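Local coordinates for FAD:protein FMN transferase (Vibrio cholerae, PDB 6NXI) that probably transfers the FMN moiety of FAD onto a threonine hydroxyl of target flavoproteins, a magnesium-dependent reaction that releases AMP, at residues 23-26 against 27-31; 40-43 against 44-47; 76-79 against 80-84; 89-92 against 93-96; 165-168 against 169-172. All coordinates share one frame; numbering follows the deposited sequence.

Contact 1: residues 23-26 against 27-31; sequences YIQQ and PGIAD
Ile29 folds back toward Tyr23 and Gln25 and sets its CD1 methyl against both. The Tyr23 and Ile29 side chains lie alongside each other and point opposite ways, and Ile29 CD1 meets ring atom CE2 of Tyr23 obliquely at 3.9 Å. The Gln25 amide crosses Ile29 at a slant, its NE2 lying 3.5 Å from Ile29 CG1. With CG1 of Ile29 placed between its own backbone N and carbonyl carbon (chi1 69°), the branch also reaches the Gln26 carbonyl, CG1 to O at 3.5 Å.

Two waters close the polar side. The first sits at the edge of the Tyr23 ring, in its plane; it accepts from Tyr23 OH at 2.6 Å and donates to Gln25 OE1 and to Ala30 O. The second accepts from Gln25 NE2 at 3.0 Å and donates to Ile29 O at 2.6 Å. Both ends of the Gln25 amide are thus engaged, which fixes its rotation.

Tyr23 and Ile29 both pack on Ile174, and Asp31 caps the start of helix 32-50. What reverses the chain is a type II beta turn from Gln26 to Ile29, with Pro27 and Gly28 at its corners, in the connection from strand 17-24 to that helix.

Contact 2: residues 40-43 against 44-47; sequences DRLL and EEVN
Asn47 turns its CG beside its own backbone N, anti to the carbonyl carbon (chi1 -78°), and this swings the amide back along the helix to Leu43. There ND2 donates to Leu43 O at 2.8 Å, while Asn47 N donates to the same oxygen at 3.0 Å. The two donors arrive from opposite faces of the carbonyl plane, ND2 standing 48° out of it, so one oxygen is gripped twice by one residue.

Glu45 takes the other course: its CG is anti to the backbone N (chi1 -178°) and the chain runs on extended, carrying the carboxylate toward Arg41. In the one of two Arg41 conformers described here, the charged ends stay beyond salt-bridge range, with Glu45 OE2 at the edge of the guanidinium, 4.3 Å from Arg41 NH1. One water bridges them, taking a bond from Arg41 NH2 at 2.7 Å and giving one to Glu45 OE1 at 2.6 Å; a second ties OE1 to Leu42 O. This conformer has its salt bridge with Glu38; Glu44 pairs with Arg54.

Asn47 ND2 also bonds Thr14 at the end of strand 7-14, and its side chain touches FAD. On the side facing helix 157-171, Leu42, Leu43 and Val46 meet Val164, Val165 and Trp160.

Contact 3: residues 76-79 against 80-84; sequences QTLT and VVKEA
Lys82 folds its aliphatic chain against Leu78, one helical turn earlier. Lys82 CB starts close to the backbone, 3.4 Å from Leu78 O and a little farther from Thr79 O. CG lies anti to the backbone N (chi1 -171°) and CD continues the extended course. A bend at chi3 then brings Lys82 CE against Leu78 CD1 at 3.3 Å, tighter than usual for two carbons. A second bend, at chi4, turns the charged end past the leucine branch, with Lys82 NZ 3.6 Å from Leu78 CD1, while the two side chains cross obliquely.

Leu78 comes to meet it: its CG is anti to the backbone N (chi1 -160°), and chi1 and then chi2 (-61°) together turn CD1 toward the lysine. Both side chains also touch Ile137, so strand 135-138 borders this pair.

Underneath run the ordinary i to i+4 bonds, among them Lys82 N to Leu78 O at 2.9 Å. On other sides of the helix Val80 and Val81 each lay CG2 on the carbonyl oxygen four residues back: Val80 CG2 is 3.4 Å from Gln76 O, and Val81 CG2 is 3.3 Å from Thr77 O. Val80 then packs on Met50, Ile156 and Trp160. This is ordinary i to i+4 side-chain packing on an amphipathic helix, with Lys82 on its exposed face and Val80 on its buried one, the Val80 side chain about 8 Å from the nearest atoms of the bound FAD.

Contact 4: residues 89-92 against 93-96; sequences GLTE and GALD. With FAD (flavin-adenine dinucleotide), chain B.
Thr91 holds the turn that carries Ala94 and Asp96 to the adenine of FAD. Thr91 OG1 accepts a hydrogen bond from Leu95 N at 3.1 Å, nearly straight at 169°. Thr91 O accepts from Ala94 N, also at 3.1 Å, and this second donor stands well above the carbonyl plane, 61° out of it. OG1 sits between the threonine's own backbone N and carbonyl carbon (chi1 64°), which points it at Leu95, 3.6 Å from the leucine CB.

On the ligand side, Ala94 O accepts from the amino group N6A at 3.1 Å, and Asp96 N donates to N1A at 3.0 Å. Between them Leu95 brings CD1 to 3.8 Å from N1A.

Farther out, the turn from Thr91 to Ala94 is type I', and a Schellman motif closes helix 75-90, with Gly93 N bonded to Asn88 O and Glu92 N to Gly89 O. Glu92 has the positive phi of the motif, and Gly93 has positive phi too. Thr91 OG1 is bonded to Leu87 O, Asn88 ND2 holds Leu95 O, and Glu92 forms a salt bridge with Arg282.

One backbone acceptor and one backbone donor thus match the amino group and N1 of adenine, a pairing that probably lets the pocket distinguish adenine from guanine, whose N1 carries a hydrogen.

Contact 5: residues 165-168 against 169-172; sequences VADY and LQSQ
Tyr168 and Gln172 make the main side-chain contact here, a CH-pi interaction. Gln172 CG lies over one face of the ring, 3.9 Å from its centroid and 28° off the normal, with its closest approach to Tyr168 CZ at 3.5 Å. The glutamine chain bends at chi2, and its amide carries on over the same side toward the hydroxyl end, its plane 31° from the ring's, with Gln172 CD 3.8 Å from Tyr168 OH.

Two hydrogen bonds meet at Tyr168 O, beside the regular i to i+4 ladder. Ser171 OG donates to it at 2.7 Å; the hydroxyl stands between the serine's own backbone N and carbonyl carbon, turned back toward the preceding turn of helix. Gln172 N adds only a weak bond to that oxygen, bent to 131°, whereas Leu169 N still gives a good one to Val165 O at 2.8 Å.

Apolar packing is looser within this stretch: Val165 CG1 stands 4.5 Å from Leu169 CG. Both residues lean outward on Val179, and Leu169 also on Tyr177, so they face the large sheet, while Tyr168 lies against Leu35 and Leu42 of helix 32-50. Gln170 OE1 bonds the Tyr177 hydroxyl. These features belong to the C-terminal end of a helix, where 157-171 stops and a serine side chain shares a last-turn carbonyl with a weakening backbone bond.

Contacts 2 and 5 belong to helices 32-50 and 157-171, which pack together; both turn apolar side chains to the interface, contact 2 adding the buried amide of Asn47. Contact 1 lies farthest from the centre of the chain, and its water-bridged loop touches the end of contact 5 through Ile29 and Ala30 against Gln172. Contacts 3 and 4 share helix 75-90: contact 3 is its regular body, meeting contact 2 at Gln76 and Glu45, and contact 4 its buried end. Ligand chemistry enters at contact 4, through backbone atoms, and at contact 2, where Asn47 touches FAD; contacts 1 and 5 lie away from the site.

Contact 1: residues 23-26 against 27-31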
loop_
_atom_site.group_PDB
_atom_site.type_symbol
_atom_site.label_atom_id
_atom_site.label_comp_id
_atom_site.label_asym_id
_atom_site.label_seq_id
_atom_site.Cartn_x
_atom_site.Cartn_y
_atom_site.Cartn_z
ATOM N N TYR A 23 3.609 -12.680 -17.501
ATOM C CA TYR A 23 4.914 -12.381 -18.127
ATOM C C TYR A 23 4.913 -12.989 -19.520
ATOM O O TYR A 23 4.125 -13.901 -19.831
ATOM C CB TYR A 23 6.088 -12.825 -17.241
ATOM C CG TYR A 23 6.213 -14.316 -17.118
ATOM C CD1 TYR A 23 5.621 -14.989 -16.071
ATOM C CD2 TYR A 23 6.954 -15.061 -18.024
ATOM C CE1 TYR A 23 5.705 -16.362 -15.943
ATOM C CE2 TYR A 23 7.060 -16.430 -17.895
ATOM C CZ TYR A 23 6.437 -17.087 -16.849
ATOM O OH TYR A 23 6.517 -18.448 -16.702
ATOM N N ILE A 24 5.861 -12.513 -20.327
ATOM C CA ILE A 24 5.989 -12.972 -21.723
ATOM C C ILE A 24 7.139 -13.973 -21.782
ATOM O O ILE A 24 8.237 -13.635 -21.388
ATOM C CB ILE A 24 6.143 -11.827 -22.729
ATOM C CG1 ILE A 24 5.010 -10.796 -22.575
ATOM C CG2 ILE A 24 6.164 -12.418 -24.136
ATOM C CD1 ILE A 24 3.606 -11.388 -22.637
ATOM N N GLN A 25 6.835 -15.178 -22.239
ATOM C CA GLN A 25 7.834 -16.266 -22.396
ATOM C C GLN A 25 8.891 -15.747 -23.360
ATOM O O GLN A 25 8.546 -15.094 -24.378
ATOM C CB GLN A 25 7.107 -17.535 -22.857
ATOM C CG GLN A 25 8.026 -18.747 -22.961
ATOM C CD GLN A 25 8.573 -19.179 -21.618
ATOM O OE1 GLN A 25 7.932 -19.024 -20.594
ATOM N NE2 GLN A 25 9.758 -19.786 -21.616
ATOM N N GLN A 26 10.148 -16.026 -23.055
ATOM C CA GLN A 26 11.311 -15.688 -23.913
ATOM C C GLN A 26 12.244 -16.883 -23.879
ATOM O O GLN A 26 12.185 -17.712 -22.979
ATOM C CB GLN A 26 11.972 -14.405 -23.402
ATOM C CG GLN A 26 11.220 -13.157 -23.841
ATOM C CD GLN A 26 11.221 -12.962 -25.339
ATOM O OE1 GLN A 26 10.215 -13.185 -26.036
ATOM N NE2 GLN A 26 12.354 -12.511 -25.854
ATOM N N PRO A 27 13.100 -17.077 -24.902
ATOM C CA PRO A 27 14.023 -18.199 -24.851
ATOM C C PRO A 27 14.929 -18.141 -23.614
ATOM O O PRO A 27 15.339 -17.075 -23.195
ATOM C CB PRO A 27 14.806 -18.060 -26.167
ATOM C CG PRO A 27 13.881 -17.267 -27.074
ATOM C CD PRO A 27 13.156 -16.313 -26.145
ATOM N N GLY A 28 15.188 -19.307 -23.033
ATOM C CA GLY A 28 16.237 -19.490 -22.007
ATOM C C GLY A 28 15.786 -19.155 -20.592
ATOM O O GLY A 28 16.628 -19.144 -19.686
ATOM N N ILE A 29 14.518 -18.852 -20.359
ATOM C CA ILE A 29 14.082 -18.556 -18.963
ATOM C C ILE A 29 13.550 -19.826 -18.297
ATOM O O ILE A 29 13.137 -20.766 -18.997
ATOM C CB ILE A 29 13.075 -17.401 -18.925
ATOM C CG1 ILE A 29 11.729 -17.782 -19.532
ATOM C CG2 ILE A 29 13.641 -16.150 -19.568
ATOM C CD1 ILE A 29 10.671 -16.730 -19.258
ATOM N N ALA A 30 13.567 -19.842 -16.967
ATOM C CA ALA A 30 12.986 -20.909 -16.140
ATOM C C ALA A 30 11.533 -21.177 -16.565
ATOM O O ALA A 30 10.809 -20.233 -16.997
ATOM C CB ALA A 30 13.092 -20.537 -14.693
ATOM N N ASP A 31 11.124 -22.420 -16.388
ATOM C CA ASP A 31 9.724 -22.868 -16.546
ATOM C C ASP A 31 8.869 -22.175 -15.474
ATOM O O ASP A 31 9.394 -21.797 -14.396
ATOM C CB ASP A 31 9.641 -24.385 -16.426
ATOM C CG ASP A 31 10.179 -24.849 -15.082
ATOM O OD1 ASP A 31 9.369 -25.286 -14.266
ATOM O OD2 ASP A 31 11.424 -24.743 -14.853
HETATM O O HOH W 1 8.341 -19.673 -18.043
HETATM O O HOH W 2 10.965 -21.912 -19.893
#

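Contact 2: residues 40-43 against 44-47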
loop_
_atom_site.group_PDB
_atom_site.type_symbol
_atom_site.label_atom_id
_atom_site.label_comp_id
_atom_site.label_asym_id
_atom_site.label_seq_id
_atom_site.Cartn_x
_atom_site.Cartn_y
_atom_site.Cartn_z
ATOM N N ASP A 40 6.330 -17.802 -4.571
ATOM C CA ASP A 40 5.623 -18.183 -3.325
ATOM C C ASP A 40 6.577 -18.084 -2.124
ATOM O O ASP A 40 6.146 -17.626 -1.077
ATOM C CB ASP A 40 4.943 -19.535 -3.467
ATOM C CG ASP A 40 3.717 -19.460 -4.360
ATOM O OD1 ASP A 40 3.109 -18.370 -4.410
ATOM O OD2 ASP A 40 3.374 -20.495 -4.956
ATOM N N ARG A 41 7.821 -18.529 -2.241
ATOM C CA ARG A 41 8.787 -18.463 -1.107
ATOM C C ARG A 41 9.048 -16.997 -0.722
ATOM O O ARG A 41 9.135 -16.670 0.536
ATOM C CB ARG A 41 10.085 -19.177 -1.494
ATOM C CG ARG A 41 11.011 -19.441 -0.311
ATOM C CD ARG A 41 12.438 -19.756 -0.716
ATOM N NE ARG A 41 13.090 -18.597 -1.295
ATOM C CZ ARG A 41 13.549 -17.554 -0.616
ATOM N NH1 ARG A 41 13.554 -17.561 0.705
ATOM N NH2 ARG A 41 14.067 -16.535 -1.269
ATOM N N LEU A 42 9.225 -16.123 -1.725
ATOM C CA LEU A 42 9.557 -14.699 -1.471
ATOM C C LEU A 42 8.353 -14.086 -0.761
ATOM O O LEU A 42 8.566 -13.298 0.130
ATOM C CB LEU A 42 9.919 -14.001 -2.782
ATOM C CG LEU A 42 11.275 -14.390 -3.365
ATOM C CD1 LEU A 42 11.363 -13.971 -4.814
ATOM C CD2 LEU A 42 12.405 -13.752 -2.573
ATOM N N LEU A 43 7.148 -14.364 -1.237
ATOM C CA LEU A 43 5.961 -13.711 -0.629
ATOM C C LEU A 43 5.692 -14.268 0.784
ATOM O O LEU A 43 5.258 -13.490 1.667
ATOM C CB LEU A 43 4.773 -13.848 -1.580
ATOM C CG LEU A 43 4.894 -13.016 -2.838
ATOM C CD1 LEU A 43 3.734 -13.326 -3.779
ATOM C CD2 LEU A 43 4.972 -11.538 -2.530
ATOM N N GLU A 44 5.895 -15.559 1.001
ATOM C CA GLU A 44 5.798 -16.157 2.352
ATOM C C GLU A 44 6.804 -15.482 3.270
ATOM O O GLU A 44 6.436 -15.176 4.370
ATOM C CB GLU A 44 5.970 -17.669 2.285
ATOM C CG GLU A 44 4.660 -18.317 1.902
ATOM C CD GLU A 44 3.625 -18.068 2.977
ATOM O OE1 GLU A 44 2.687 -17.273 2.751
ATOM O OE2 GLU A 44 3.800 -18.632 4.086
ATOM N N GLU A 45 8.024 -15.219 2.797
ATOM C CA GLU A 45 9.010 -14.454 3.601
ATOM C C GLU A 45 8.458 -13.062 3.957
ATOM O O GLU A 45 8.667 -12.596 5.056
ATOM C CB GLU A 45 10.334 -14.382 2.853
ATOM C CG GLU A 45 11.439 -13.654 3.609
ATOM C CD GLU A 45 12.766 -13.766 2.867
ATOM O OE1 GLU A 45 12.809 -13.404 1.666
ATOM O OE2 GLU A 45 13.748 -14.279 3.494
ATOM N N VAL A 46 7.867 -12.345 2.997
ATOM C CA VAL A 46 7.335 -10.996 3.322
ATOM C C VAL A 46 6.320 -11.148 4.456
ATOM O O VAL A 46 6.264 -10.276 5.350
ATOM C CB VAL A 46 6.707 -10.350 2.086
ATOM C CG1 VAL A 46 6.009 -9.076 2.466
ATOM C CG2 VAL A 46 7.713 -10.063 0.967
ATOM N N ASN A 47 5.475 -12.162 4.349
ATOM C CA ASN A 47 4.425 -12.403 5.379
ATOM C C ASN A 47 5.076 -12.765 6.724
ATOM O O ASN A 47 4.682 -12.232 7.771
ATOM C CB ASN A 47 3.441 -13.468 4.930
ATOM C CG ASN A 47 2.411 -12.965 3.940
ATOM O OD1 ASN A 47 1.396 -12.403 4.376
ATOM N ND2 ASN A 47 2.693 -13.102 2.653
HETATM O O HOH W 3 14.714 -14.345 0.242
HETATM O O HOH W 4 11.054 -11.705 0.531
#

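Contact 3: residues 76-79 against 80-84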
loop_
_atom_site.group_PDB
_atom_site.type_symbol
_atom_site.label_atom_id
_atom_site.label_comp_id
_atom_site.label_asym_id
_atom_site.label_seq_id
_atom_site.Cartn_x
_atom_site.Cartn_y
_atom_site.Cartn_z
ATOM N N GLN A 76 14.993 -6.510 5.036
ATOM C CA GLN A 76 13.740 -6.156 4.299
ATOM C C GLN A 76 12.799 -5.369 5.212
ATOM O O GLN A 76 12.303 -4.307 4.838
ATOM C CB GLN A 76 13.035 -7.390 3.734
ATOM C CG GLN A 76 13.858 -8.193 2.748
ATOM C CD GLN A 76 14.641 -9.334 3.340
ATOM O OE1 GLN A 76 15.214 -9.243 4.447
ATOM N NE2 GLN A 76 14.661 -10.435 2.590
ATOM N N THR A 77 12.591 -5.827 6.433
ATOM C CA THR A 77 11.702 -5.096 7.374
ATOM C C THR A 77 12.292 -3.703 7.605
ATOM O O THR A 77 11.532 -2.715 7.697
ATOM C CB THR A 77 11.568 -5.861 8.698
ATOM O OG1 THR A 77 11.050 -7.164 8.423
ATOM C CG2 THR A 77 10.682 -5.124 9.673
ATOM N N LEU A 78 13.613 -3.622 7.849
ATOM C CA LEU A 78 14.259 -2.313 8.069
ATOM C C LEU A 78 13.964 -1.384 6.878
ATOM O O LEU A 78 13.571 -0.247 7.119
ATOM C CB LEU A 78 15.762 -2.538 8.300
ATOM C CG LEU A 78 16.532 -1.426 8.998
ATOM C CD1 LEU A 78 16.491 -0.132 8.204
ATOM C CD2 LEU A 78 16.055 -1.232 10.401
ATOM N N THR A 79 14.120 -1.862 5.639
ATOM C CA THR A 79 13.912 -1.054 4.423
ATOM C C THR A 79 12.473 -0.524 4.436
ATOM O O THR A 79 12.278 0.662 4.127
ATOM C CB THR A 79 14.241 -1.861 3.176
ATOM O OG1 THR A 79 15.634 -2.212 3.302
ATOM C CG2 THR A 79 13.967 -1.073 1.905
ATOM N N VAL A 80 11.496 -1.381 4.747
ATOM C CA VAL A 80 10.069 -0.978 4.702
ATOM C C VAL A 80 9.750 -0.007 5.830
ATOM O O VAL A 80 9.123 1.024 5.592
ATOM C CB VAL A 80 9.176 -2.225 4.727
ATOM C CG1 VAL A 80 7.716 -1.827 4.866
ATOM C CG2 VAL A 80 9.440 -3.084 3.492
ATOM N N VAL A 81 10.293 -0.232 7.021
ATOM C CA VAL A 81 10.011 0.718 8.131
ATOM C C VAL A 81 10.680 2.070 7.853
ATOM O O VAL A 81 10.070 3.112 8.093
ATOM C CB VAL A 81 10.395 0.142 9.513
ATOM C CG1 VAL A 81 10.202 1.189 10.593
ATOM C CG2 VAL A 81 9.541 -1.080 9.820
ATOM N N LYS A 82 11.891 2.073 7.302
ATOM C CA LYS A 82 12.570 3.339 6.962
ATOM C C LYS A 82 11.736 4.144 5.957
ATOM O O LYS A 82 11.631 5.376 6.124
ATOM C CB LYS A 82 13.952 3.046 6.402
ATOM C CG LYS A 82 14.815 4.281 6.220
ATOM C CD LYS A 82 16.255 3.930 5.876
ATOM C CE LYS A 82 16.857 2.857 6.765
ATOM N NZ LYS A 82 17.285 3.357 8.104
ATOM N N GLU A 83 11.183 3.453 4.978
ATOM C CA GLU A 83 10.359 4.092 3.925
ATOM C C GLU A 83 9.089 4.600 4.606
ATOM O O GLU A 83 8.695 5.710 4.348
ATOM C CB GLU A 83 10.088 3.133 2.781
ATOM C CG GLU A 83 9.323 3.804 1.661
ATOM C CD GLU A 83 10.052 4.894 0.876
ATOM O OE1 GLU A 83 11.219 5.290 1.247
ATOM O OE2 GLU A 83 9.402 5.397 -0.091
ATOM N N ALA A 84 8.518 3.850 5.515
ATOM C CA ALA A 84 7.307 4.300 6.225
ATOM C C ALA A 84 7.565 5.613 6.992
ATOM O O ALA A 84 6.655 6.523 7.063
ATOM C CB ALA A 84 6.789 3.238 7.168
#

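Contact 4: residues 89-92 against 93-96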
loop_
_atom_site.group_PDB
_atom_site.type_symbol
_atom_site.label_atom_id
_atom_site.label_comp_id
_atom_site.label_asym_id
_atom_site.label_seq_id
_atom_site.Cartn_x
_atom_site.Cartn_y
_atom_site.Cartn_z
ATOM N N GLY A 89 7.160 11.749 7.149
ATOM C CA GLY A 89 7.600 13.154 7.042
ATOM C C GLY A 89 7.004 13.832 5.820
ATOM O O GLY A 89 6.488 14.939 5.937
ATOM N N LEU A 90 7.035 13.150 4.667
ATOM C CA LEU A 90 6.642 13.771 3.393
ATOM C C LEU A 90 5.147 14.079 3.446
ATOM O O LEU A 90 4.777 15.101 2.923
ATOM C CB LEU A 90 7.022 12.865 2.227
ATOM C CG LEU A 90 6.806 13.483 0.852
ATOM C CD1 LEU A 90 7.693 14.709 0.632
ATOM C CD2 LEU A 90 7.045 12.437 -0.219
ATOM N N THR A 91 4.342 13.242 4.114
ATOM C CA THR A 91 2.887 13.420 4.176
ATOM C C THR A 91 2.473 14.194 5.422
ATOM O O THR A 91 1.285 14.145 5.754
ATOM C CB THR A 91 2.177 12.060 4.020
ATOM O OG1 THR A 91 2.516 11.225 5.127
ATOM C CG2 THR A 91 2.499 11.414 2.702
ATOM N N GLU A 92 3.394 14.911 6.090
ATOM C CA GLU A 92 3.040 15.794 7.235
ATOM C C GLU A 92 2.337 14.949 8.319
ATOM O O GLU A 92 1.399 15.472 8.945
ATOM C CB GLU A 92 2.181 16.982 6.743
ATOM C CG GLU A 92 2.853 17.875 5.675
ATOM C CD GLU A 92 1.975 18.926 4.967
ATOM O OE1 GLU A 92 0.754 19.060 5.305
ATOM O OE2 GLU A 92 2.485 19.592 4.025
ATOM N N GLY A 93 2.732 13.680 8.520
ATOM C CA GLY A 93 2.197 12.825 9.610
ATOM C C GLY A 93 1.001 11.967 9.212
ATOM O O GLY A 93 0.525 11.171 10.063
ATOM N N ALA A 94 0.483 12.156 8.009
ATOM C CA ALA A 94 -0.743 11.466 7.537
ATOM C C ALA A 94 -0.518 9.943 7.466
ATOM O O ALA A 94 -1.388 9.187 7.879
ATOM C CB ALA A 94 -1.164 12.032 6.203
ATOM N N LEU A 95 0.572 9.500 6.845
ATOM C CA LEU A 95 0.908 8.070 6.824
ATOM C C LEU A 95 1.650 7.746 8.099
ATOM O O LEU A 95 2.767 8.266 8.300
ATOM C CB LEU A 95 1.765 7.708 5.619
ATOM C CG LEU A 95 1.828 6.205 5.386
ATOM C CD1 LEU A 95 0.540 5.721 4.727
ATOM C CD2 LEU A 95 3.042 5.792 4.548
ATOM N N ASP A 96 1.037 6.970 8.975
ATOM C CA ASP A 96 1.641 6.686 10.300
ATOM C C ASP A 96 1.417 5.216 10.600
ATOM O O ASP A 96 0.381 4.867 11.051
ATOM C CB ASP A 96 1.107 7.628 11.383
ATOM C CG ASP A 96 1.887 7.491 12.696
ATOM O OD1 ASP A 96 2.531 6.433 12.895
ATOM O OD2 ASP A 96 1.846 8.463 13.504
HETATM P PA FAD B . -4.031 0.820 1.863
HETATM O O1A FAD B . -5.024 1.858 1.479
HETATM O O2A FAD B . -2.810 0.637 1.053
HETATM O O5B FAD B . -3.589 1.025 3.385
HETATM C C5B FAD B . -4.658 0.860 4.355
HETATM C C4B FAD B . -4.224 -0.024 5.499
HETATM O O4B FAD B . -3.095 0.530 6.218
HETATM C C3B FAD B . -5.334 -0.200 6.533
HETATM O O3B FAD B . -6.100 -1.366 6.227
HETATM C C2B FAD B . -4.566 -0.291 7.856
HETATM O O2B FAD B . -4.084 -1.598 8.076
HETATM C C1B FAD B . -3.399 0.654 7.605
HETATM N N9A FAD B . -3.632 2.056 7.878
HETATM C C8A FAD B . -4.851 2.728 8.050
HETATM N N7A FAD B . -4.680 4.024 8.147
HETATM C C5A FAD B . -3.317 4.240 8.094
HETATM C C6A FAD B . -2.547 5.410 8.181
HETATM N N6A FAD B . -3.058 6.650 8.277
HETATM N N1A FAD B . -1.215 5.262 8.036
HETATM C C2A FAD B . -0.705 4.020 7.920
HETATM N N3A FAD B . -1.337 2.843 7.821
HETATM C C4A FAD B . -2.664 3.032 7.928
HETATM N N1 FAD B . -5.305 -9.487 5.815
HETATM C C2 FAD B . -5.896 -10.607 6.361
HETATM O O2 FAD B . -7.139 -10.660 6.492
HETATM N N3 FAD B . -5.167 -11.688 6.739
HETATM C C4 FAD B . -3.801 -11.726 6.628
HETATM O O4 FAD B . -3.170 -12.703 7.008
HETATM C C4X FAD B . -3.145 -10.571 6.087
HETATM N N5 FAD B . -1.832 -10.572 5.980
HETATM C C5X FAD B . -1.224 -9.449 5.468
HETATM C C6 FAD B . 0.182 -9.419 5.367
HETATM C C7 FAD B . 0.872 -8.337 4.863
HETATM C C7M FAD B . 2.382 -8.376 4.779
HETATM C C8 FAD B . 0.131 -7.219 4.413
HETATM C C8M FAD B . 0.817 -5.996 3.863
HETATM C C9 FAD B . -1.264 -7.233 4.511
HETATM C C9A FAD B . -1.966 -8.334 5.023
HETATM N N10 FAD B . -3.359 -8.370 5.159
HETATM C C10 FAD B . -3.995 -9.479 5.690
HETATM C "C1'" FAD B . -4.181 -7.252 4.647
HETATM C "C2'" FAD B . -4.201 -6.047 5.516
HETATM O "O2'" FAD B . -4.808 -6.344 6.770
HETATM C "C3'" FAD B . -5.013 -4.940 4.821
HETATM O "O3'" FAD B . -6.364 -5.300 4.636
HETATM C "C4'" FAD B . -4.520 -4.579 3.433
HETATM O "O4'" FAD B . -3.102 -4.586 3.426
HETATM C "C5'" FAD B . -5.108 -3.267 2.951
HETATM O "O5'" FAD B . -4.431 -2.900 1.724
HETATM P P FAD B . -5.021 -1.730 0.837
HETATM O O1P FAD B . -6.468 -1.852 0.677
HETATM O O2P FAD B . -4.047 -1.695 -0.319
HETATM O O3P FAD B . -4.795 -0.548 1.874
#

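Contact 5: residues 165-168 against 169-172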
loop_
_atom_site.group_PDB
_atom_site.type_symbol
_atom_site.label_atom_id
_atom_site.label_comp_id
_atom_site.label_asym_id
_atom_site.label_seq_id
_atom_site.Cartn_x
_atom_site.Cartn_y
_atom_site.Cartn_z
ATOM N N VAL A 165 8.984 -9.336 -5.964
ATOM C CA VAL A 165 8.675 -10.261 -7.094
ATOM C C VAL A 165 9.178 -9.683 -8.430
ATOM O O VAL A 165 9.745 -10.451 -9.260
ATOM C CB VAL A 165 7.192 -10.612 -7.111
ATOM C CG1 VAL A 165 6.780 -11.295 -8.399
ATOM C CG2 VAL A 165 6.800 -11.385 -5.849
ATOM N N ALA A 166 8.991 -8.394 -8.664
ATOM C CA ALA A 166 9.432 -7.715 -9.920
ATOM C C ALA A 166 10.945 -7.883 -10.020
ATOM O O ALA A 166 11.464 -8.273 -11.096
ATOM C CB ALA A 166 8.974 -6.283 -9.978
ATOM N N ASP A 167 11.672 -7.689 -8.911
ATOM C CA ASP A 167 13.149 -7.842 -8.959
ATOM C C ASP A 167 13.530 -9.292 -9.207
ATOM O O ASP A 167 14.518 -9.510 -9.940
ATOM C CB ASP A 167 13.816 -7.382 -7.670
ATOM C CG ASP A 167 13.750 -5.890 -7.443
ATOM O OD1 ASP A 167 13.331 -5.149 -8.347
ATOM O OD2 ASP A 167 14.145 -5.479 -6.353
ATOM N N TYR A 168 12.802 -10.245 -8.650
ATOM C CA TYR A 168 13.036 -11.682 -8.914
ATOM C C TYR A 168 12.834 -11.961 -10.413
ATOM O O TYR A 168 13.663 -12.690 -11.047
ATOM C CB TYR A 168 12.161 -12.583 -8.039
ATOM C CG TYR A 168 12.237 -14.027 -8.472
ATOM C CD1 TYR A 168 13.408 -14.739 -8.344
ATOM C CD2 TYR A 168 11.185 -14.677 -9.103
ATOM C CE1 TYR A 168 13.504 -16.056 -8.728
ATOM C CE2 TYR A 168 11.280 -15.989 -9.532
ATOM C CZ TYR A 168 12.458 -16.685 -9.371
ATOM O OH TYR A 168 12.517 -17.977 -9.806
ATOM N N LEU A 169 11.756 -11.458 -11.003
ATOM C CA LEU A 169 11.508 -11.760 -12.431
ATOM C C LEU A 169 12.678 -11.204 -13.259
ATOM O O LEU A 169 13.141 -11.912 -14.164
ATOM C CB LEU A 169 10.165 -11.209 -12.868
ATOM C CG LEU A 169 8.945 -11.873 -12.245
ATOM C CD1 LEU A 169 7.693 -11.173 -12.767
ATOM C CD2 LEU A 169 8.880 -13.358 -12.586
ATOM N N GLN A 170 13.127 -9.993 -12.955
ATOM C CA GLN A 170 14.300 -9.391 -13.656
ATOM C C GLN A 170 15.519 -10.289 -13.479
ATOM O O GLN A 170 16.276 -10.492 -14.464
ATOM C CB GLN A 170 14.490 -7.981 -13.125
ATOM C CG GLN A 170 13.396 -7.071 -13.620
ATOM C CD GLN A 170 13.505 -5.632 -13.195
ATOM O OE1 GLN A 170 12.571 -4.870 -13.426
ATOM N NE2 GLN A 170 14.645 -5.260 -12.589
ATOM N N SER A 171 15.759 -10.797 -12.259
ATOM C CA SER A 171 16.924 -11.659 -11.944
ATOM C C SER A 171 16.858 -12.908 -12.822
ATOM O O SER A 171 17.915 -13.481 -13.141
ATOM C CB SER A 171 16.984 -12.003 -10.472
ATOM O OG SER A 171 16.161 -13.125 -10.168
ATOM N N GLN A 172 15.665 -13.312 -13.261
ATOM C CA GLN A 172 15.462 -14.523 -14.106
ATOM C C GLN A 172 15.430 -14.152 -15.604
ATOM O O GLN A 172 15.139 -15.070 -16.426
ATOM C CB GLN A 172 14.162 -15.196 -13.636
ATOM C CG GLN A 172 14.279 -15.861 -12.270
ATOM C CD GLN A 172 15.222 -17.036 -12.284
ATOM O OE1 GLN A 172 15.171 -17.855 -13.176
ATOM N NE2 GLN A 172 16.107 -17.123 -11.303
#